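Long-range contacts in alginate lyase, family PL7 (Zobellia galactanivorans, PDB 4BE3), which is an exolytic alginate lyase of family PL7, which probably breaks down the seaweed polysaccharide by beta-elimination: residues 5-10 against 45-50; 16-21 against 64-69; 49-54 against 260-265; 87-92 against 297-302. All blocks are in the same frame, centred on the assembly; numbering follows the deposited sequence.

Contact 1. Residues 5-10 against 45-50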
loop_
_atom_site.group_PDB
_atom_site.type_symbol
_atom_site.label_atom_id
_atom_site.label_comp_id
_atom_site.label_asym_id
_atom_site.label_seq_id
_atom_site.Cartn_x
_atom_site.Cartn_y
_atom_site.Cartn_z
ATOM N N SER A 5 14.139 15.824 -8.845
ATOM C CA SER A 5 14.211 14.364 -8.833
ATOM C C SER A 5 15.646 13.934 -8.557
ATOM O O SER A 5 15.827 12.791 -8.166
ATOM C CB SER A 5 13.763 13.746 -10.162
ATOM O OG SER A 5 14.395 14.456 -11.268
ATOM N N GLU A 6 16.609 14.829 -8.772
ATOM C CA GLU A 6 17.991 14.419 -8.474
ATOM C C GLU A 6 18.242 14.338 -6.981
ATOM O O GLU A 6 19.241 13.794 -6.567
ATOM C CB GLU A 6 18.977 15.407 -9.054
ATOM C CG GLU A 6 18.909 15.412 -10.618
ATOM C CD GLU A 6 19.827 16.429 -11.281
ATOM O OE1 GLU A 6 21.054 16.443 -10.975
ATOM O OE2 GLU A 6 19.285 17.264 -12.102
ATOM N N LEU A 7 17.336 14.997 -6.195
ATOM C CA LEU A 7 17.473 14.990 -4.661
ATOM C C LEU A 7 16.512 14.051 -3.964
ATOM O O LEU A 7 16.695 13.754 -2.851
ATOM C CB LEU A 7 17.227 16.427 -4.165
ATOM C CG LEU A 7 18.080 17.537 -4.696
ATOM C CD1 LEU A 7 17.774 18.988 -4.178
ATOM C CD2 LEU A 7 19.528 17.134 -4.520
ATOM N N ILE A 8 15.507 13.553 -4.663
ATOM C CA ILE A 8 14.488 12.711 -4.097
ATOM C C ILE A 8 14.347 11.480 -5.013
ATOM O O ILE A 8 13.615 11.466 -6.012
ATOM C CB ILE A 8 13.123 13.467 -4.051
ATOM C CG1 ILE A 8 13.266 14.736 -3.162
ATOM C CG2 ILE A 8 11.977 12.548 -3.466
ATOM C CD1 ILE A 8 11.930 15.501 -3.194
ATOM N N PRO A 9 14.902 10.417 -4.580
ATOM C CA PRO A 9 14.956 9.228 -5.427
ATOM C C PRO A 9 13.622 8.605 -5.646
ATOM O O PRO A 9 13.473 7.823 -6.595
ATOM C CB PRO A 9 15.816 8.290 -4.622
ATOM C CG PRO A 9 16.484 9.036 -3.564
ATOM C CD PRO A 9 15.852 10.407 -3.453
ATOM N N GLN A 10 12.644 8.849 -4.745
ATOM C CA GLN A 10 11.329 8.357 -5.001
ATOM C C GLN A 10 10.465 9.379 -5.666
ATOM O O GLN A 10 9.227 9.294 -5.555
ATOM C CB GLN A 10 10.685 8.059 -3.594
ATOM C CG GLN A 10 11.447 6.841 -2.972
ATOM C CD GLN A 10 10.931 6.709 -1.519
ATOM O OE1 GLN A 10 10.732 7.730 -0.848
ATOM N NE2 GLN A 10 10.796 5.536 -1.060
ATOM N N ASP A 45 21.920 20.814 -1.375
ATOM C CA ASP A 45 20.897 21.166 -2.352
ATOM C C ASP A 45 19.495 20.955 -1.664
ATOM O O ASP A 45 19.347 19.978 -0.904
ATOM C CB ASP A 45 21.026 20.232 -3.509
ATOM C CG ASP A 45 22.348 20.539 -4.321
ATOM O OD1 ASP A 45 22.590 21.724 -4.592
ATOM O OD2 ASP A 45 23.049 19.593 -4.638
ATOM N N TRP A 46 18.507 21.777 -2.028
ATOM C CA TRP A 46 17.184 21.685 -1.368
ATOM C C TRP A 46 16.147 21.724 -2.457
ATOM O O TRP A 46 16.325 22.417 -3.451
ATOM C CB TRP A 46 16.980 22.996 -0.446
ATOM C CG TRP A 46 17.941 23.093 0.676
ATOM C CD1 TRP A 46 19.232 23.649 0.669
ATOM C CD2 TRP A 46 17.718 22.658 2.063
ATOM N NE1 TRP A 46 19.843 23.472 1.912
ATOM C CE2 TRP A 46 18.982 22.925 2.794
ATOM C CE3 TRP A 46 16.629 22.118 2.749
ATOM C CZ2 TRP A 46 19.141 22.607 4.152
ATOM C CZ3 TRP A 46 16.783 21.806 4.125
ATOM C CH2 TRP A 46 18.003 22.075 4.806
ATOM N N VAL A 47 15.032 21.032 -2.246
ATOM C CA VAL A 47 13.951 21.106 -3.115
ATOM C C VAL A 47 13.043 22.237 -2.552
ATOM O O VAL A 47 12.661 22.124 -1.335
ATOM C CB VAL A 47 13.151 19.803 -3.057
ATOM C CG1 VAL A 47 11.931 19.955 -3.924
ATOM C CG2 VAL A 47 14.075 18.598 -3.507
ATOM N N VAL A 48 12.751 23.231 -3.383
ATOM C CA VAL A 48 11.995 24.371 -2.907
ATOM C C VAL A 48 10.590 24.182 -3.326
ATOM O O VAL A 48 10.348 23.926 -4.511
ATOM C CB VAL A 48 12.541 25.675 -3.508
ATOM C CG1 VAL A 48 11.704 26.935 -3.123
ATOM C CG2 VAL A 48 13.981 25.953 -3.086
ATOM N N PHE A 49 9.597 24.459 -2.429
ATOM C CA PHE A 49 8.268 24.550 -2.844
ATOM C C PHE A 49 7.840 25.998 -2.483
ATOM O O PHE A 49 8.004 26.407 -1.258
ATOM C CB PHE A 49 7.385 23.634 -1.960
ATOM C CG PHE A 49 7.711 22.142 -2.188
ATOM C CD1 PHE A 49 8.793 21.560 -1.534
ATOM C CD2 PHE A 49 6.900 21.385 -3.067
ATOM C CE1 PHE A 49 9.160 20.183 -1.797
ATOM C CE2 PHE A 49 7.199 20.023 -3.293
ATOM C CZ PHE A 49 8.303 19.439 -2.627
ATOM N N LYS A 50 7.350 26.732 -3.472
ATOM C CA LYS A 50 7.046 28.141 -3.210
ATOM C C LYS A 50 5.652 28.344 -3.770
ATOM O O LYS A 50 5.288 27.775 -4.845
ATOM C CB LYS A 50 8.076 28.960 -3.889
ATOM C CG LYS A 50 7.879 30.516 -3.597
ATOM C CD LYS A 50 8.914 31.311 -4.423
ATOM C CE LYS A 50 8.788 32.778 -3.963
ATOM N NZ LYS A 50 9.896 33.597 -4.552
#

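Contact 2. Residues 16-21 against 64-69. With SRT (S,R meso-tartaric acid), chain C.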
loop_
_atom_site.group_PDB
_atom_site.type_symbol
_atom_site.label_atom_id
_atom_site.label_comp_id
_atom_site.label_asym_id
_atom_site.label_seq_id
_atom_site.Cartn_x
_atom_site.Cartn_y
_atom_site.Cartn_z
ATOM N N ILE A 16 2.342 16.263 -8.519
ATOM C CA ILE A 16 2.367 17.608 -7.874
ATOM C C ILE A 16 1.186 18.440 -8.345
ATOM O O ILE A 16 0.681 18.244 -9.501
ATOM C CB ILE A 16 3.774 18.313 -8.127
ATOM C CG1 ILE A 16 4.074 19.482 -7.092
ATOM C CG2 ILE A 16 3.830 18.924 -9.536
ATOM C CD1 ILE A 16 5.500 19.942 -7.063
ATOM N N LEU A 17 0.763 19.391 -7.467
ATOM C CA LEU A 17 -0.074 20.516 -7.942
ATOM C C LEU A 17 0.806 21.755 -7.616
ATOM O O LEU A 17 1.286 21.878 -6.437
ATOM C CB LEU A 17 -1.396 20.524 -7.162
ATOM C CG LEU A 17 -2.202 21.861 -7.304
ATOM C CD1 LEU A 17 -2.480 22.041 -8.856
ATOM C CD2 LEU A 17 -3.443 21.589 -6.503
ATOM N N LEU A 18 0.965 22.724 -8.528
ATOM C CA LEU A 18 1.701 23.976 -8.263
ATOM C C LEU A 18 0.772 25.087 -7.923
ATOM O O LEU A 18 -0.467 24.989 -8.222
ATOM C CB LEU A 18 2.462 24.405 -9.540
ATOM C CG LEU A 18 3.363 23.279 -10.145
ATOM C CD1 LEU A 18 4.038 23.961 -11.376
ATOM C CD2 LEU A 18 4.468 22.739 -9.200
ATOM N N GLY A 19 1.355 26.182 -7.435
ATOM C CA GLY A 19 0.570 27.363 -6.976
ATOM C C GLY A 19 -0.170 28.010 -8.150
ATOM O O GLY A 19 -1.133 28.735 -7.912
ATOM N N ASP A 20 0.302 27.797 -9.383
ATOM C CA ASP A 20 -0.438 28.323 -10.495
ATOM C C ASP A 20 -1.481 27.362 -11.135
ATOM O O ASP A 20 -1.994 27.691 -12.233
ATOM C CB ASP A 20 0.516 28.784 -11.548
ATOM C CG ASP A 20 1.185 27.616 -12.252
ATOM O OD1 ASP A 20 0.988 26.388 -11.875
ATOM O OD2 ASP A 20 1.913 27.896 -13.272
ATOM N N GLY A 21 -1.775 26.249 -10.480
ATOM C CA GLY A 21 -2.853 25.299 -10.796
ATOM C C GLY A 21 -2.326 24.226 -11.784
ATOM O O GLY A 21 -3.075 23.316 -12.160
ATOM N N THR A 64 -3.961 27.921 -1.671
ATOM C CA THR A 64 -3.108 27.610 -2.789
ATOM C C THR A 64 -1.955 26.767 -2.302
ATOM O O THR A 64 -1.546 26.829 -1.068
ATOM C CB THR A 64 -2.566 28.956 -3.286
ATOM O OG1 THR A 64 -3.753 29.713 -3.732
ATOM C CG2 THR A 64 -1.599 28.742 -4.479
ATOM N N ARG A 65 -1.474 25.854 -3.177
ATOM C CA ARG A 65 -0.331 25.006 -2.667
ATOM C C ARG A 65 0.660 24.795 -3.833
ATOM O O ARG A 65 0.241 24.876 -4.994
ATOM C CB ARG A 65 -0.868 23.631 -2.190
ATOM C CG ARG A 65 -1.333 22.711 -3.347
ATOM C CD ARG A 65 -2.119 21.512 -2.811
ATOM N NE ARG A 65 -3.503 21.957 -2.437
ATOM C CZ ARG A 65 -4.187 21.381 -1.473
ATOM N NH1 ARG A 65 -3.542 20.511 -0.630
ATOM N NH2 ARG A 65 -5.477 21.644 -1.286
ATOM N N THR A 66 1.906 24.508 -3.479
ATOM C CA THR A 66 2.817 23.797 -4.433
ATOM C C THR A 66 3.169 22.578 -3.635
ATOM O O THR A 66 3.909 22.709 -2.573
ATOM C CB THR A 66 4.030 24.634 -4.693
ATOM O OG1 THR A 66 3.618 25.815 -5.413
ATOM C CG2 THR A 66 5.004 23.810 -5.584
ATOM N N GLU A 67 2.592 21.392 -3.960
ATOM C CA GLU A 67 2.706 20.308 -2.919
ATOM C C GLU A 67 2.642 18.959 -3.708
ATOM O O GLU A 67 1.783 18.806 -4.646
ATOM C CB GLU A 67 1.421 20.435 -2.022
ATOM C CG GLU A 67 1.503 19.522 -0.787
ATOM C CD GLU A 67 0.259 19.601 0.068
ATOM O OE1 GLU A 67 -0.898 19.700 -0.482
ATOM O OE2 GLU A 67 0.455 19.476 1.294
ATOM N N LEU A 68 3.424 18.038 -3.213
ATOM C CA LEU A 68 3.385 16.626 -3.799
ATOM C C LEU A 68 2.222 15.866 -3.244
ATOM O O LEU A 68 1.877 16.066 -2.032
ATOM C CB LEU A 68 4.647 15.963 -3.321
ATOM C CG LEU A 68 5.925 16.640 -3.656
ATOM C CD1 LEU A 68 7.051 15.678 -3.157
ATOM C CD2 LEU A 68 6.089 16.764 -5.206
ATOM N N GLY A 69 1.653 14.890 -3.972
ATOM C CA GLY A 69 0.672 13.977 -3.396
ATOM C C GLY A 69 1.201 12.572 -3.752
ATOM O O GLY A 69 1.666 12.331 -4.921
HETATM O O1 SRT C . -7.046 18.177 -1.778
HETATM O O11 SRT C . -4.992 17.453 -1.020
HETATM C C1 SRT C . -5.889 17.676 -1.856
HETATM C C2 SRT C . -5.252 17.327 -3.157
HETATM O O2 SRT C . -4.577 16.054 -3.274
HETATM C C3 SRT C . -5.505 18.242 -4.327
HETATM O O3 SRT C . -4.469 19.039 -3.934
HETATM C C4 SRT C . -5.434 17.704 -5.685
HETATM O O4 SRT C . -4.481 17.935 -6.421
HETATM O O41 SRT C . -6.264 16.877 -6.058
#

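Contact 3. Residues 49-54 against 260-265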
loop_
_atom_site.group_PDB
_atom_site.type_symbol
_atom_site.label_atom_id
_atom_site.label_comp_id
_atom_site.label_asym_id
_atom_site.label_seq_id
_atom_site.Cartn_x
_atom_site.Cartn_y
_atom_site.Cartn_z
ATOM N N PHE A 49 9.597 24.459 -2.429
ATOM C CA PHE A 49 8.268 24.550 -2.844
ATOM C C PHE A 49 7.840 25.998 -2.483
ATOM O O PHE A 49 8.004 26.407 -1.258
ATOM C CB PHE A 49 7.385 23.634 -1.960
ATOM C CG PHE A 49 7.711 22.142 -2.188
ATOM C CD1 PHE A 49 8.793 21.560 -1.534
ATOM C CD2 PHE A 49 6.900 21.385 -3.067
ATOM C CE1 PHE A 49 9.160 20.183 -1.797
ATOM C CE2 PHE A 49 7.199 20.023 -3.293
ATOM C CZ PHE A 49 8.303 19.439 -2.627
ATOM N N LYS A 50 7.350 26.732 -3.472
ATOM C CA LYS A 50 7.046 28.141 -3.210
ATOM C C LYS A 50 5.652 28.344 -3.770
ATOM O O LYS A 50 5.288 27.775 -4.845
ATOM C CB LYS A 50 8.076 28.960 -3.889
ATOM C CG LYS A 50 7.879 30.516 -3.597
ATOM C CD LYS A 50 8.914 31.311 -4.423
ATOM C CE LYS A 50 8.788 32.778 -3.963
ATOM N NZ LYS A 50 9.896 33.597 -4.552
ATOM N N THR A 51 4.811 29.067 -3.029
ATOM C CA THR A 51 3.454 29.277 -3.533
ATOM C C THR A 51 2.903 30.632 -3.013
ATOM O O THR A 51 3.138 30.979 -1.857
ATOM C CB THR A 51 2.536 28.114 -3.064
ATOM O OG1 THR A 51 1.198 28.306 -3.507
ATOM C CG2 THR A 51 2.457 28.019 -1.472
ATOM N N PRO A 52 2.092 31.289 -3.807
ATOM C CA PRO A 52 1.593 32.598 -3.284
ATOM C C PRO A 52 0.392 32.357 -2.381
ATOM O O PRO A 52 -0.109 31.207 -2.263
ATOM C CB PRO A 52 1.117 33.289 -4.642
ATOM C CG PRO A 52 0.573 32.076 -5.443
ATOM C CD PRO A 52 1.622 31.035 -5.183
ATOM N N ASN A 53 -0.106 33.454 -1.765
ATOM C CA ASN A 53 -1.286 33.323 -0.971
ATOM C C ASN A 53 -2.567 33.072 -1.807
ATOM O O ASN A 53 -3.486 32.405 -1.371
ATOM C CB ASN A 53 -1.463 34.751 -0.263
ATOM C CG ASN A 53 -0.502 34.970 0.927
ATOM O OD1 ASN A 53 0.298 34.093 1.311
ATOM N ND2 ASN A 53 -0.601 36.235 1.519
ATOM N N SER A 54 -2.565 33.605 -3.066
ATOM C CA SER A 54 -3.709 33.392 -3.888
ATOM C C SER A 54 -3.218 33.056 -5.327
ATOM O O SER A 54 -2.681 33.918 -6.016
ATOM C CB SER A 54 -4.609 34.669 -3.816
ATOM O OG SER A 54 -5.610 34.544 -4.794
ATOM N N ALA A 260 4.509 22.848 0.237
ATOM C CA ALA A 260 4.070 24.122 0.833
ATOM C C ALA A 260 2.597 24.318 0.506
ATOM O O ALA A 260 2.256 24.757 -0.593
ATOM C CB ALA A 260 4.917 25.248 0.279
ATOM N N TYR A 261 1.726 24.043 1.483
ATOM C CA TYR A 261 0.275 24.220 1.266
ATOM C C TYR A 261 -0.003 25.466 2.103
ATOM O O TYR A 261 -0.030 25.395 3.362
ATOM C CB TYR A 261 -0.388 22.967 1.873
ATOM C CG TYR A 261 -1.925 23.006 1.879
ATOM C CD1 TYR A 261 -2.652 23.868 1.032
ATOM C CD2 TYR A 261 -2.607 22.078 2.723
ATOM C CE1 TYR A 261 -4.075 23.770 1.020
ATOM C CE2 TYR A 261 -3.995 22.015 2.698
ATOM C CZ TYR A 261 -4.680 22.831 1.875
ATOM O OH TYR A 261 -6.064 22.722 1.888
ATOM N N ASN A 262 -0.172 26.561 1.422
ATOM C CA ASN A 262 -0.230 27.918 2.096
ATOM C C ASN A 262 -1.529 28.037 2.806
ATOM O O ASN A 262 -2.536 27.895 2.160
ATOM C CB ASN A 262 -0.145 28.950 1.031
ATOM C CG ASN A 262 0.239 30.338 1.623
ATOM O OD1 ASN A 262 0.205 30.485 2.857
ATOM N ND2 ASN A 262 0.620 31.257 0.781
ATOM N N GLN A 263 -1.557 28.329 4.137
ATOM C CA GLN A 263 -2.887 28.473 4.709
ATOM C C GLN A 263 -3.214 29.965 4.844
ATOM O O GLN A 263 -4.286 30.274 5.361
ATOM C CB GLN A 263 -2.829 28.004 6.166
ATOM C CG GLN A 263 -2.281 26.550 6.228
ATOM C CD GLN A 263 -3.253 25.578 5.570
ATOM O OE1 GLN A 263 -2.912 24.993 4.439
ATOM N NE2 GLN A 263 -4.366 25.332 6.144
ATOM N N THR A 264 -2.395 30.835 4.280
ATOM C CA THR A 264 -2.852 32.251 4.305
ATOM C C THR A 264 -3.433 32.607 2.908
ATOM O O THR A 264 -2.798 32.462 1.876
ATOM C CB THR A 264 -1.587 33.166 4.535
ATOM O OG1 THR A 264 -0.998 32.863 5.790
ATOM C CG2 THR A 264 -2.114 34.674 4.698
ATOM N N ASN A 265 -4.696 32.945 2.919
ATOM C CA ASN A 265 -5.432 33.336 1.691
ATOM C C ASN A 265 -5.933 34.752 1.818
ATOM O O ASN A 265 -5.682 35.449 2.823
ATOM C CB ASN A 265 -6.599 32.370 1.502
ATOM C CG ASN A 265 -7.435 32.283 2.764
ATOM O OD1 ASN A 265 -8.074 33.283 3.110
ATOM N ND2 ASN A 265 -7.470 31.073 3.452
#

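Contact 4. Residues 87-92 against 297-302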
loop_
_atom_site.group_PDB
_atom_site.type_symbol
_atom_site.label_atom_id
_atom_site.label_comp_id
_atom_site.label_asym_id
_atom_site.label_seq_id
_atom_site.Cartn_x
_atom_site.Cartn_y
_atom_site.Cartn_z
ATOM N N LYS A 87 13.260 23.205 6.100
ATOM C CA LYS A 87 13.249 24.473 6.857
ATOM C C LYS A 87 12.272 25.312 6.149
ATOM O O LYS A 87 12.170 25.280 4.901
ATOM C CB LYS A 87 14.641 25.061 7.003
ATOM C CG LYS A 87 15.365 25.260 5.664
ATOM C CD LYS A 87 16.839 25.540 5.951
ATOM C CE LYS A 87 17.497 25.951 4.606
ATOM N NZ LYS A 87 18.917 26.226 5.008
ATOM N N VAL A 88 11.469 26.087 6.922
ATOM C CA VAL A 88 10.563 27.006 6.326
ATOM C C VAL A 88 11.304 28.273 6.152
ATOM O O VAL A 88 11.921 28.772 7.094
ATOM C CB VAL A 88 9.302 27.193 7.238
ATOM C CG1 VAL A 88 8.360 28.261 6.657
ATOM C CG2 VAL A 88 8.563 25.829 7.374
ATOM N N GLN A 89 11.202 28.841 4.918
ATOM C CA GLN A 89 11.986 30.050 4.549
ATOM C C GLN A 89 11.035 31.240 4.591
ATOM O O GLN A 89 11.533 32.337 4.707
ATOM C CB GLN A 89 12.583 29.971 3.146
ATOM C CG GLN A 89 13.645 28.821 3.122
ATOM C CD GLN A 89 14.920 29.177 3.905
ATOM O OE1 GLN A 89 14.853 29.535 5.031
ATOM N NE2 GLN A 89 16.103 29.026 3.299
ATOM N N HIS A 90 9.714 31.059 4.436
ATOM C CA HIS A 90 8.908 32.239 4.362
ATOM C C HIS A 90 7.457 31.868 4.603
ATOM O O HIS A 90 7.067 30.813 4.137
ATOM C CB HIS A 90 9.009 32.874 2.948
ATOM C CG HIS A 90 8.530 34.303 2.951
ATOM N ND1 HIS A 90 7.209 34.674 2.768
ATOM C CD2 HIS A 90 9.250 35.461 3.229
ATOM C CE1 HIS A 90 7.147 36.065 2.810
ATOM N NE2 HIS A 90 8.392 36.531 3.102
ATOM N N VAL A 91 6.676 32.677 5.400
ATOM C CA VAL A 91 5.217 32.566 5.456
ATOM C C VAL A 91 4.631 33.941 5.145
ATOM O O VAL A 91 5.378 34.923 5.076
ATOM C CB VAL A 91 4.718 32.159 6.871
ATOM C CG1 VAL A 91 5.110 30.656 7.173
ATOM C CG2 VAL A 91 5.333 33.122 7.928
ATOM N N SER A 92 3.314 34.012 4.958
ATOM C CA SER A 92 2.785 35.345 4.562
ATOM C C SER A 92 3.122 36.372 5.608
ATOM O O SER A 92 2.954 36.130 6.825
ATOM C CB SER A 92 1.282 35.276 4.460
ATOM O OG SER A 92 0.829 36.545 4.086
ATOM N N GLU A 297 7.159 29.576 1.494
ATOM C CA GLU A 297 8.219 28.916 0.805
ATOM C C GLU A 297 8.929 27.950 1.753
ATOM O O GLU A 297 9.279 28.319 2.895
ATOM C CB GLU A 297 9.251 30.016 0.375
ATOM C CG GLU A 297 10.476 29.324 -0.386
ATOM C CD GLU A 297 11.455 30.355 -0.918
ATOM O OE1 GLU A 297 10.986 31.520 -1.190
ATOM O OE2 GLU A 297 12.687 30.078 -1.083
ATOM N N VAL A 298 9.083 26.695 1.357
ATOM C CA VAL A 298 9.524 25.669 2.331
ATOM C C VAL A 298 10.597 24.841 1.510
ATOM O O VAL A 298 10.313 24.534 0.323
ATOM C CB VAL A 298 8.376 24.711 2.630
ATOM C CG1 VAL A 298 8.833 23.641 3.671
ATOM C CG2 VAL A 298 7.133 25.494 3.289
ATOM N N TRP A 299 11.716 24.534 2.157
ATOM C CA TRP A 299 12.788 23.801 1.476
ATOM C C TRP A 299 12.963 22.480 2.094
ATOM O O TRP A 299 12.951 22.362 3.311
ATOM C CB TRP A 299 14.067 24.563 1.667
ATOM C CG TRP A 299 14.175 25.856 0.948
ATOM C CD1 TRP A 299 13.167 26.679 0.336
ATOM C CD2 TRP A 299 15.396 26.562 0.763
ATOM N NE1 TRP A 299 13.755 27.808 -0.188
ATOM C CE2 TRP A 299 15.083 27.793 0.058
ATOM C CE3 TRP A 299 16.738 26.300 1.150
ATOM C CZ2 TRP A 299 16.087 28.738 -0.302
ATOM C CZ3 TRP A 299 17.741 27.258 0.783
ATOM C CH2 TRP A 299 17.405 28.456 0.125
ATOM N N PHE A 300 13.092 21.413 1.302
ATOM C CA PHE A 300 13.230 20.116 1.910
ATOM C C PHE A 300 14.533 19.549 1.501
ATOM O O PHE A 300 14.926 19.674 0.284
ATOM C CB PHE A 300 12.150 19.149 1.360
ATOM C CG PHE A 300 10.774 19.396 1.942
ATOM C CD1 PHE A 300 10.033 20.477 1.479
ATOM C CD2 PHE A 300 10.327 18.516 2.949
ATOM C CE1 PHE A 300 8.755 20.680 1.987
ATOM C CE2 PHE A 300 9.010 18.771 3.488
ATOM C CZ PHE A 300 8.323 19.884 3.036
ATOM N N LYS A 301 15.208 18.894 2.412
ATOM C CA LYS A 301 16.423 18.199 1.878
ATOM C C LYS A 301 16.227 16.679 1.911
ATOM O O LYS A 301 17.052 15.900 1.417
ATOM C CB LYS A 301 17.637 18.599 2.678
ATOM C CG LYS A 301 17.616 18.168 4.066
ATOM C CD LYS A 301 19.039 18.496 4.424
ATOM C CE LYS A 301 19.564 17.681 5.555
ATOM N NZ LYS A 301 20.636 18.523 6.187
ATOM N N GLU A 302 15.188 16.221 2.553
ATOM C CA GLU A 302 14.949 14.762 2.510
ATOM C C GLU A 302 13.441 14.605 2.536
ATOM O O GLU A 302 12.701 15.403 3.250
ATOM C CB GLU A 302 15.520 14.132 3.751
ATOM C CG GLU A 302 14.771 12.761 3.924
ATOM C CD GLU A 302 15.450 11.670 4.789
ATOM O OE1 GLU A 302 16.065 12.009 5.794
ATOM O OE2 GLU A 302 15.316 10.416 4.479
#

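Contact 1. Residues 5-10 against 45-50
Leu7 and Val47 bring the two backbones to their nearest approach, with CA atoms 7.2 Å apart, where an irregular run of chain near the N-terminus passes beside strand 45-50. At that spacing the meeting is left to side chains, and Leu7 does most of the work. Its CG lies beside the backbone N and anti to the carbonyl carbon (chi1 -57°), and the isopropyl fork beyond it meets the strand with both methyls. CD1 reaches the CB of Asp45 at 3.5 Å, and CD2 touches the same carbon at 3.6 Å, the two side chains crossing at about a right angle. The same CD1 also rests 3.8 Å from CG2 of Val47. Strand 44-52 belongs to the seven-stranded sheet of the jelly-roll sandwich expected of a PL7 lyase, next to its outermost strand 36-41, whose Val38 also touches Leu7. Ile8 adds a second apolar tip, its CD1 lying 3.8 Å from CG2 of Val47, so that one valine methyl receives two branched side chains. Compact, beta-branched Val47 suits a strand that must offer this small apolar knob. Asp45 plays a double part: its CB gives Leu7 a hydrocarbon surface, while its carboxylate is engaged by His40 through a hydrogen bond and by Lys2 through a salt bridge, the latter a further tie to the N-terminal chain.

Contact 2. Residues 16-21 against 64-69
The guanidinium of Arg65 carries the hydroxyl oxygen O3 of the bound tartrate over the centre of one face, 3.3 Å above its plane, and at its edge meets the carboxylate of Glu67. That edge contact is a salt bridge from Arg65 NH1 to Glu67 OE1, 2.8 Å long and almost exactly in the guanidinium plane, which should hold the flat group against rotation. CG of Arg65 lies between the backbone N and the carbonyl carbon (chi1 71°), which brings it against Leu17, and the chain bends again at chi3. Leu17 crosses it at about a right angle, its CD2 3.9 Å from Arg65 CD and oblique to the guanidinium. An alanine in place of Arg65 would probably leave Glu67 without its arginine partner, though Lys257 also binds it, and would take away the flat surface beneath the tartrate. Leu17 and Arg65 both line the tartrate pocket, consistent with a substrate groove here.

The backbones run antiparallel: Leu17 N donates to Glu67 O at 3.1 Å, and Glu67 N to Leu17 O at 2.8 Å. Gly19 N makes a weak bond of 3.1 Å to Thr66 OG1, a hydroxyl also hydrogen-bonded to Lys50 O; a beta carbon on Gly19 would press on Thr66 and Thr64. On the face turned from Leu17 and Glu67, Ile16 CD1 packs 3.7 Å from Leu68 CD2. Strand 65-70 lies between strand 14-17 and strands 254-258 and 260-262, and its Thr66 and Leu68 face rests on Phe49 and Thr51 of strand 44-52.

Contact 3. Residues 49-54 against 260-265
The interior between the two sheets of the sandwich is where Phe49, Thr51 and Asn53 meet Ala260, Asn262 and Thr264. Strands 49-52 and 260-262 face each other across it, their axes 6.9 Å apart at closest and only 16° from parallel. Ala260, and Phe49 with its ring turned away, let them come this near: CB of Phe49 touches CB of Ala260 at 3.7 Å, and CG2 of Thr51 lies 3.7 Å from CB of Asn262. The methyl of Thr51 sits 3.4 Å from Ala260 O.

Asn262 supplies the polar link. Its CG is anti to the backbone N (chi1 -163°), and the amide it carries spans the gap. Asn262 ND2 donates to Asn53 OD1 at 2.9 Å, approaching in the carbonyl plane on a lone pair, with the two amide planes turned 60° apart. The same Asn262 ND2 bonds to Pro52 O at 3.1 Å, here from above the carbonyl plane, and joins two acceptors as strand 49-52 gives way to loop. Asparagine suits the post because its other end is needed too: Asn262 OD1 accepts from Thr264 N at 3.0 Å. Asn53 and Thr264 lie side by side, pointing the same way, and the amide nitrogen of Asn53 is itself held by Ser92 OG. With its side-chain oxygen bonded to the backbone N two residues on, Asn262 forms an Asx turn, here fixing the chain where a strand of a beta sandwich ends.

Contact 4. Residues 87-92 against 297-302
Trp299 has the largest surface buried in this contact, and its indole is held from above and at the edge. Gln89 comes over one face: its CG stands 3.4 Å from the centroid of the five-membered ring, nearly on the ring normal, a CH-pi contact. The chain bends at chi2 (-71°), which turns CD back over the indole; Gln89 NE2 lies over the six-membered ring, 3.5 Å from CH2 of Trp299, with the amide plane nearly upright on it. At the edge, Trp299 NE1 donates in the ring plane to the anti lone pair of Glu297 OE2 at 2.7 Å. Lys87 runs obliquely past, its CE 3.6 Å from Trp299 CE3, so this last methylene packs on the indole while the amine makes a salt bridge with Glu41.

Beneath these side chains is antiparallel pairing in the middle of the seven-stranded sheet, Trp299 N bonding to Lys87 O at 2.9 Å. The register slips by one in a classic beta bulge. Glu297 O accepts from both Gln89 N at 2.8 Å and His90 N at 3.2 Å. An alanine at Trp299 would probably leave Glu297 OE2 without its indole N-H and set the Gln89 side chain free to turn. Tryptophan suits a place needing both a broad face and an edge donor, whereas on the reverse face compact Val88 and Val298 turn toward Val105 in the opposing sheet.

How the contacts relate
Contacts 1 and 3 use strand 44-52, at its first and last parts, their centres about 18 Å apart, and share Phe49 and Lys50. Contact 4 joins strand 295-306, next to 44-52 in the same sheet, to strand 80-90, its centre about 12 Å from that of contact 1. Contact 2 belongs to the other sheet, beside the tartrate pocket; its centre is about 9 Å from that of contact 3, which bridges the two sheets. Along the chain, contacts 2 and 4 follow in series, whereas contacts 2 and 3 interleave. Distant parts of the sequence thus close on one sandwich, with Phe49 between the sheets, touching Thr66, Leu68 and Phe300 behind the pocket-lining strand.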